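Local coordinates for Lmaj004144AAA protein (Leishmania major, PDB 1Y63), which probably catalyses phosphate transfer between ATP and AMP as an AK6-type adenylate kinase with additional ATPase activity, and is thought to assist 18S rRNA maturation, at residues Leu40-Gly43 with Lys44-Glu48; Leu107-Ser110 with Thr111-Phe115; Asp146-Glu149 with Asp150-Leu154. All coordinates share one frame; numbering follows the deposited sequence.

Interaction 1 (Leu40-Gly43 with Lys44-Glu48); sequences LEVG and KLVKE
Glu41 O is gripped by two backbone amides of helix 42-48, both weakly. Lys44 N reaches it at 3.0 Å with a bent N-H...O angle of 127°. Leu45 N reaches it at 3.3 Å, on a straighter line. Glu41 is the N-cap residue, and this is the first turn of a helix that follows strand 37-41 directly, an edge strand of the parallel sheet of a P-loop kinase. The next turn is more regular. Val46 N donates to Val42 O at 2.9 Å, and Lys47 N donates to Gly43 O at 3.1 Å.

Outside the backbone, the Glu41 and Lys44 side chains cross obliquely. Both are extended. CG of Glu41 stands anti to the backbone N (chi1 -168°), which brings its carboxylate close to the CD and CE methylenes of Lys44, with Glu41 OE2 3.6 Å from Lys44 CE. The charged ends do not form a salt bridge. One water links them instead, donating to Glu41 OE1 and weakly accepting from Lys44 NZ. Glu41 OE1 and Lys44 NZ are 4.2 Å apart, and these opposite charges probably still attract.

The Glu41 side chain also touches the P-loop and Asp89. Val42 packs on Leu72 and Val88, and Leu45 on Phe75 of helix 66-80. One turn along the helix, Val42 CG1 meets Val46 CG2 at 4.2 Å.

Interaction 2 (Leu107-Ser110 with Thr111-Phe115); sequences LHTS and TEVLF
The side chain of Thr109 is turned so that its methyl CG2 lies anti to the backbone N, while OG1 sits beside that N (chi1 -58°). This aims CG2 at the first turn of helix 111-120. Val113 meets it with CG1, which is likewise anti to its own backbone N (chi1 175°). The two methyls, Thr109 CG2 and Val113 CG1, are 3.6 Å apart. The two side chains cross at about a right angle, and CB of Val113 lies almost as close to the methyl. Thr109 CG2 also rests 3.6 Å from Leu114 N and 4.0 Å from Leu114 CB. One methyl group thus touches both Val113 and Leu114.

This is a strand-to-helix turn at the C-terminal end of strand 103-108. Ser110 holds the N-cap position, but its side chain makes no capping bond. Its backbone carbonyl accepts the first regular helical bond. Leu114 N donates to Ser110 O at 2.9 Å with an N-H...O angle of 166°, and the donor lies nearly in line with the C=O bond. Leu114 CB lies 3.5 Å from Ser110 O. A further backbone bond, Phe115 N to Thr111 O, carries the helix on.

In one of its two conformers, Ser110 OG is hydrogen-bonded to Glu157 at the end of strand 153-157 and to Asp159 just beyond it. Thr109 touches Thr21 of the ADP pocket. His108 pairs by its backbone with Arg156 of strand 153-157 and Asn158 just after it, while Leu107 is bonded to Thr16 of strand 12-16. Leu114 and Thr111 face helix 125-136, meeting Glu135 and Met132.

Interaction 3 (Asp146-Glu149 with Asp150-Leu154); sequences DAYE and DDIVL. With NA (sodium ion), chain P.
A short 3-10 turn at residues 150-152 joins the end of helix 139-147 to strand 153-157, an edge strand of the parallel sheet. Its closing bond runs from Ile152 N to Glu149 O, 3.0 Å long. The N-H points well at the oxygen (159°), but the donor stands above the carbonyl plane, 44° out of it. Val153 N follows with a 3.2 Å bond to Asp150 O.

Side chains gather near the carbonyl oxygen of Glu149. Ile152 places CG1 between its backbone N and carbonyl carbon (chi1 74°), and this turns CG1 back to 3.4 Å from Glu149 O. Val153 CG2 lies 3.6 Å from that oxygen and 4.0 Å from Tyr148 CB. Ile152 CD1 also reaches Tyr148 CB, and it approaches the Tyr148 ring obliquely. The ring itself runs off into the protein, where it packs on Phe96 and Phe101. Its OH is hydrogen-bonded to the backbone of Ser93.

At the helix end, Asp146 OD1 binds a sodium ion at 2.9 Å, and Ala147 belongs to a manganese site completed by Glu98. The turn therefore combines two backbone bonds with a small apolar cluster. Glu149 O takes the amide bond while Ile152 CG1 and Val153 CG2 lie close to it, and Tyr148 is held both by hydrophobic packing and by its hydroxyl, bonded to Ser93 O.

How the interactions relate
All three interactions reach the same parallel sheet and follow one another along the chain. Interactions 1 and 3 involve its two outermost strands, 37-41 and 153-157. Their centres are 24 Å apart, on opposite sides of the chain's centre. Interaction 2 leaves strand 103-108, next to 153-157, so its nearest atoms come within about 5 Å of interaction 3 without touching. Interactions 1 and 2 border the nucleotide site: the side chains of Glu41 and Val113 each lie about 6 Å from the bound ADP, although the centres of the two contacts are 23 Å apart. In interaction 3, the Tyr148 side chain is about 6 Å from a bound manganese ion.

Interaction 1 (Leu40-Gly43 with Lys44-Glu48)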
loop_
_atom_site.group_PDB
_atom_site.type_symbol
_atom_site.label_atom_id
_atom_site.label_comp_id
_atom_site.label_asym_id
_atom_site.label_seq_id
_atom_site.Cartn_x
_atom_site.Cartn_y
_atom_site.Cartn_z
ATOM N N LEU A 40 -3.419 -3.796 -7.705
ATOM C CA LEU A 40 -3.431 -5.100 -7.006
ATOM C C LEU A 40 -3.784 -4.809 -5.557
ATOM O O LEU A 40 -3.009 -4.177 -4.831
ATOM C CB LEU A 40 -2.080 -5.797 -7.031
ATOM C CG LEU A 40 -1.501 -6.383 -8.305
ATOM C CD1 LEU A 40 -0.934 -5.322 -9.227
ATOM C CD2 LEU A 40 -0.405 -7.355 -7.898
ATOM N N GLU A 41 -4.991 -5.189 -5.159
ATOM C CA GLU A 41 -5.455 -5.017 -3.791
ATOM C C GLU A 41 -5.051 -6.269 -3.024
ATOM O O GLU A 41 -5.747 -7.262 -3.028
ATOM C CB GLU A 41 -6.989 -4.762 -3.781
ATOM C CG GLU A 41 -7.576 -4.283 -2.465
ATOM C CD GLU A 41 -8.987 -3.670 -2.576
ATOM O OE1 GLU A 41 -9.477 -3.332 -3.691
ATOM O OE2 GLU A 41 -9.640 -3.558 -1.528
ATOM N N VAL A 42 -3.903 -6.213 -2.357
ATOM C CA VAL A 42 -3.317 -7.417 -1.775
ATOM C C VAL A 42 -4.191 -8.074 -0.708
ATOM O O VAL A 42 -4.228 -9.313 -0.603
ATOM C CB VAL A 42 -1.900 -7.082 -1.247
ATOM C CG1 VAL A 42 -1.277 -8.278 -0.546
ATOM C CG2 VAL A 42 -1.053 -6.623 -2.403
ATOM N N GLY A 43 -4.911 -7.275 0.078
ATOM C CA GLY A 43 -5.828 -7.858 1.062
ATOM C C GLY A 43 -6.874 -8.793 0.436
ATOM O O GLY A 43 -7.257 -9.818 1.024
ATOM N N LYS A 44 -7.353 -8.442 -0.755
ATOM C CA LYS A 44 -8.283 -9.294 -1.495
ATOM C C LYS A 44 -7.589 -10.576 -1.945
ATOM O O LYS A 44 -8.152 -11.658 -1.843
ATOM C CB LYS A 44 -8.897 -8.537 -2.670
ATOM C CG LYS A 44 -9.902 -7.473 -2.225
ATOM C CD LYS A 44 -10.699 -6.926 -3.406
ATOM C CE LYS A 44 -11.855 -6.049 -2.932
ATOM N NZ LYS A 44 -12.812 -5.777 -4.042
ATOM N N LEU A 45 -6.329 -10.479 -2.374
ATOM C CA LEU A 45 -5.596 -11.692 -2.754
ATOM C C LEU A 45 -5.442 -12.619 -1.570
ATOM O O LEU A 45 -5.603 -13.836 -1.683
ATOM C CB LEU A 45 -4.210 -11.355 -3.305
ATOM C CG LEU A 45 -4.228 -10.495 -4.558
ATOM C CD1 LEU A 45 -2.805 -10.153 -4.962
ATOM C CD2 LEU A 45 -4.952 -11.180 -5.696
ATOM N N VAL A 46 -5.113 -12.040 -0.423
ATOM C CA VAL A 46 -4.919 -12.825 0.803
ATOM C C VAL A 46 -6.208 -13.576 1.174
ATOM O O VAL A 46 -6.174 -14.766 1.504
ATOM C CB VAL A 46 -4.390 -11.915 1.949
ATOM C CG1 VAL A 46 -4.401 -12.629 3.291
ATOM C CG2 VAL A 46 -3.004 -11.423 1.621
ATOM N N LYS A 47 -7.345 -12.885 1.134
ATOM C CA LYS A 47 -8.659 -13.500 1.389
ATOM C C LYS A 47 -8.983 -14.581 0.375
ATOM O O LYS A 47 -9.387 -15.712 0.731
ATOM C CB LYS A 47 -9.759 -12.429 1.327
ATOM C CG LYS A 47 -11.188 -12.950 1.540
ATOM C CD LYS A 47 -12.215 -11.815 1.421
ATOM C CE LYS A 47 -13.629 -12.335 1.284
ATOM N NZ LYS A 47 -14.083 -13.067 2.497
ATOM N N GLU A 48 -8.856 -14.233 -0.898
ATOM C CA GLU A 48 -9.314 -15.120 -1.970
ATOM C C GLU A 48 -8.542 -16.435 -2.005
ATOM O O GLU A 48 -9.083 -17.464 -2.361
ATOM C CB GLU A 48 -9.166 -14.432 -3.332
ATOM C CG GLU A 48 -10.213 -13.365 -3.595
ATOM C CD GLU A 48 -9.764 -12.287 -4.587
ATOM O OE1 GLU A 48 -8.713 -12.455 -5.243
ATOM O OE2 GLU A 48 -10.469 -11.247 -4.694
HETATM O O HOH W 1 -12.074 -2.556 -3.929
#

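Interaction 2 (Leu107-Ser110 with Thr111-Phe115)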
loop_
_atom_site.group_PDB
_atom_site.type_symbol
_atom_site.label_atom_id
_atom_site.label_comp_id
_atom_site.label_asym_id
_atom_site.label_seq_id
_atom_site.Cartn_x
_atom_site.Cartn_y
_atom_site.Cartn_z
ATOM N N LEU A 107 1.067 6.502 3.560
ATOM C CA LEU A 107 0.010 7.434 3.892
ATOM C C LEU A 107 -0.165 7.547 5.400
ATOM O O LEU A 107 -0.120 6.554 6.110
ATOM C CB LEU A 107 -1.314 7.013 3.254
ATOM C CG LEU A 107 -1.293 6.785 1.732
ATOM C CD1 LEU A 107 -2.672 6.403 1.205
ATOM C CD2 LEU A 107 -0.770 8.003 1.077
ATOM N N HIS A 108 -0.341 8.790 5.848
ATOM C CA HIS A 108 -0.708 9.112 7.219
ATOM C C HIS A 108 -2.029 9.835 7.264
ATOM O O HIS A 108 -2.418 10.492 6.296
ATOM C CB HIS A 108 0.370 9.989 7.847
ATOM C CG HIS A 108 1.584 9.225 8.269
ATOM N ND1 HIS A 108 1.537 8.256 9.250
ATOM C CD2 HIS A 108 2.873 9.305 7.878
ATOM C CE1 HIS A 108 2.753 7.771 9.439
ATOM N NE2 HIS A 108 3.584 8.401 8.631
ATOM N N THR A 109 -2.722 9.739 8.394
ATOM C CA THR A 109 -3.997 10.419 8.561
ATOM C C THR A 109 -4.073 10.887 10.017
ATOM O O THR A 109 -3.668 10.143 10.929
ATOM C CB THR A 109 -5.164 9.456 8.215
ATOM O OG1 THR A 109 -5.019 8.974 6.863
ATOM C CG2 THR A 109 -6.505 10.100 8.308
ATOM N N SER A 110 -4.547 12.110 10.236
ATOM C CA SER A 110 -4.711 12.632 11.589
ATOM C C SER A 110 -5.626 11.727 12.384
ATOM O O SER A 110 -6.509 11.102 11.837
ATOM C CB SER A 110 -5.282 14.052 11.539
ATOM O OG SER A 110 -4.411 14.917 10.813
ATOM N N THR A 111 -5.435 11.675 13.697
ATOM C CA THR A 111 -6.184 10.705 14.498
ATOM C C THR A 111 -7.703 10.928 14.412
ATOM O O THR A 111 -8.478 9.964 14.269
ATOM C CB THR A 111 -5.669 10.649 15.966
ATOM O OG1 THR A 111 -6.642 10.002 16.796
ATOM C CG2 THR A 111 -5.446 11.985 16.477
ATOM N N GLU A 112 -8.151 12.177 14.462
ATOM C CA GLU A 112 -9.583 12.465 14.342
ATOM C C GLU A 112 -10.203 11.984 13.030
ATOM O O GLU A 112 -11.304 11.404 13.005
ATOM C CB GLU A 112 -9.863 13.965 14.495
ATOM C CG GLU A 112 -9.739 14.475 15.901
ATOM C CD GLU A 112 -9.481 15.970 15.947
ATOM O OE1 GLU A 112 -10.174 16.718 15.227
ATOM O OE2 GLU A 112 -8.579 16.394 16.699
ATOM N N VAL A 113 -9.491 12.215 11.934
ATOM C CA VAL A 113 -9.980 11.811 10.607
ATOM C C VAL A 113 -9.981 10.296 10.505
ATOM O O VAL A 113 -10.924 9.705 10.017
ATOM C CB VAL A 113 -9.143 12.483 9.491
ATOM C CG1 VAL A 113 -9.537 11.985 8.103
ATOM C CG2 VAL A 113 -9.319 13.994 9.547
ATOM N N LEU A 114 -8.912 9.669 10.987
ATOM C CA LEU A 114 -8.788 8.210 10.913
ATOM C C LEU A 114 -9.864 7.503 11.711
ATOM O O LEU A 114 -10.477 6.522 11.261
ATOM C CB LEU A 114 -7.407 7.783 11.379
ATOM C CG LEU A 114 -7.098 6.301 11.207
ATOM C CD1 LEU A 114 -7.159 5.939 9.731
ATOM C CD2 LEU A 114 -5.720 5.937 11.772
ATOM N N PHE A 115 -10.080 7.981 12.925
ATOM C CA PHE A 115 -11.117 7.390 13.781
ATOM C C PHE A 115 -12.478 7.383 13.083
ATOM O O PHE A 115 -13.222 6.398 13.146
ATOM C CB PHE A 115 -11.174 8.165 15.091
ATOM C CG PHE A 115 -12.036 7.518 16.148
ATOM C CD1 PHE A 115 -11.517 6.559 17.013
ATOM C CD2 PHE A 115 -13.378 7.869 16.266
ATOM C CE1 PHE A 115 -12.318 5.978 17.988
ATOM C CE2 PHE A 115 -14.183 7.295 17.245
ATOM C CZ PHE A 115 -13.647 6.336 18.095
#

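Interaction 3 (Asp146-Glu149 with Asp150-Leu154)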
loop_
_atom_site.group_PDB
_atom_site.type_symbol
_atom_site.label_atom_id
_atom_site.label_comp_id
_atom_site.label_asym_id
_atom_site.label_seq_id
_atom_site.Cartn_x
_atom_site.Cartn_y
_atom_site.Cartn_z
ATOM N N ASP A 146 12.422 0.928 6.920
ATOM C CA ASP A 146 13.421 -0.102 7.216
ATOM C C ASP A 146 13.665 -1.054 6.053
ATOM O O ASP A 146 14.748 -1.635 5.952
ATOM C CB ASP A 146 13.037 -0.915 8.451
ATOM C CG ASP A 146 13.347 -0.198 9.741
ATOM O OD1 ASP A 146 14.201 0.716 9.732
ATOM O OD2 ASP A 146 12.731 -0.550 10.771
ATOM N N ALA A 147 12.688 -1.193 5.175
ATOM C CA ALA A 147 12.694 -2.181 4.105
ATOM C C ALA A 147 13.068 -1.714 2.724
ATOM O O ALA A 147 13.359 -2.557 1.875
ATOM C CB ALA A 147 11.362 -2.848 4.037
ATOM N N TYR A 148 13.029 -0.412 2.452
ATOM C CA TYR A 148 13.261 0.103 1.116
ATOM C C TYR A 148 14.261 1.228 1.224
ATOM O O TYR A 148 14.490 1.768 2.309
ATOM C CB TYR A 148 11.934 0.628 0.512
ATOM C CG TYR A 148 10.917 -0.482 0.348
ATOM C CD1 TYR A 148 10.874 -1.215 -0.819
ATOM C CD2 TYR A 148 10.010 -0.784 1.350
ATOM C CE1 TYR A 148 9.999 -2.266 -0.970
ATOM C CE2 TYR A 148 9.121 -1.840 1.208
ATOM C CZ TYR A 148 9.123 -2.555 0.030
ATOM O OH TYR A 148 8.256 -3.613 -0.117
ATOM N N GLU A 149 14.837 1.587 0.088
ATOM C CA GLU A 149 15.817 2.661 0.033
ATOM C C GLU A 149 15.144 4.010 0.266
ATOM O O GLU A 149 14.078 4.309 -0.278
ATOM C CB GLU A 149 16.544 2.604 -1.313
ATOM C CG GLU A 149 17.354 1.298 -1.491
ATOM C CD GLU A 149 18.405 1.362 -2.556
ATOM O OE1 GLU A 149 19.234 2.292 -2.493
ATOM O OE2 GLU A 149 18.431 0.475 -3.440
ATOM N N ASP A 150 15.779 4.838 1.087
ATOM C CA ASP A 150 15.135 6.053 1.548
ATOM C C ASP A 150 14.716 6.952 0.382
ATOM O O ASP A 150 13.648 7.576 0.430
ATOM C CB ASP A 150 16.047 6.776 2.555
ATOM C CG ASP A 150 16.197 5.982 3.879
ATOM O OD1 ASP A 150 15.336 5.101 4.162
ATOM O OD2 ASP A 150 17.167 6.225 4.642
ATOM N N ASP A 151 15.490 6.954 -0.693
ATOM C CA ASP A 151 15.221 7.825 -1.830
ATOM C C ASP A 151 13.952 7.465 -2.615
ATOM O O ASP A 151 13.465 8.303 -3.357
ATOM C CB ASP A 151 16.422 7.889 -2.771
ATOM C CG ASP A 151 17.585 8.676 -2.187
ATOM O OD1 ASP A 151 17.423 9.322 -1.128
ATOM O OD2 ASP A 151 18.666 8.650 -2.799
ATOM N N ILE A 152 13.396 6.255 -2.460
ATOM C CA ILE A 152 12.155 5.924 -3.170
ATOM C C ILE A 152 10.917 6.008 -2.279
ATOM O O ILE A 152 9.795 5.728 -2.740
ATOM C CB ILE A 152 12.200 4.537 -3.859
ATOM C CG1 ILE A 152 12.094 3.387 -2.862
ATOM C CG2 ILE A 152 13.446 4.457 -4.736
ATOM C CD1 ILE A 152 11.776 2.073 -3.521
ATOM N N VAL A 153 11.109 6.374 -1.018
ATOM C CA VAL A 153 10.002 6.394 -0.054
ATOM C C VAL A 153 9.443 7.809 0.062
ATOM O O VAL A 153 10.172 8.751 0.385
ATOM C CB VAL A 153 10.406 5.888 1.327
ATOM C CG1 VAL A 153 9.275 6.056 2.322
ATOM C CG2 VAL A 153 10.808 4.410 1.259
ATOM N N LEU A 154 8.137 7.921 -0.186
ATOM C CA LEU A 154 7.412 9.185 -0.150
ATOM C C LEU A 154 6.406 9.034 0.968
ATOM O O LEU A 154 5.642 8.071 0.978
ATOM C CB LEU A 154 6.680 9.393 -1.478
ATOM C CG LEU A 154 5.953 10.694 -1.771
ATOM C CD1 LEU A 154 6.912 11.860 -1.903
ATOM C CD2 LEU A 154 5.175 10.514 -3.070
HETATM NA NA NA P . 15.311 0.184 12.315
#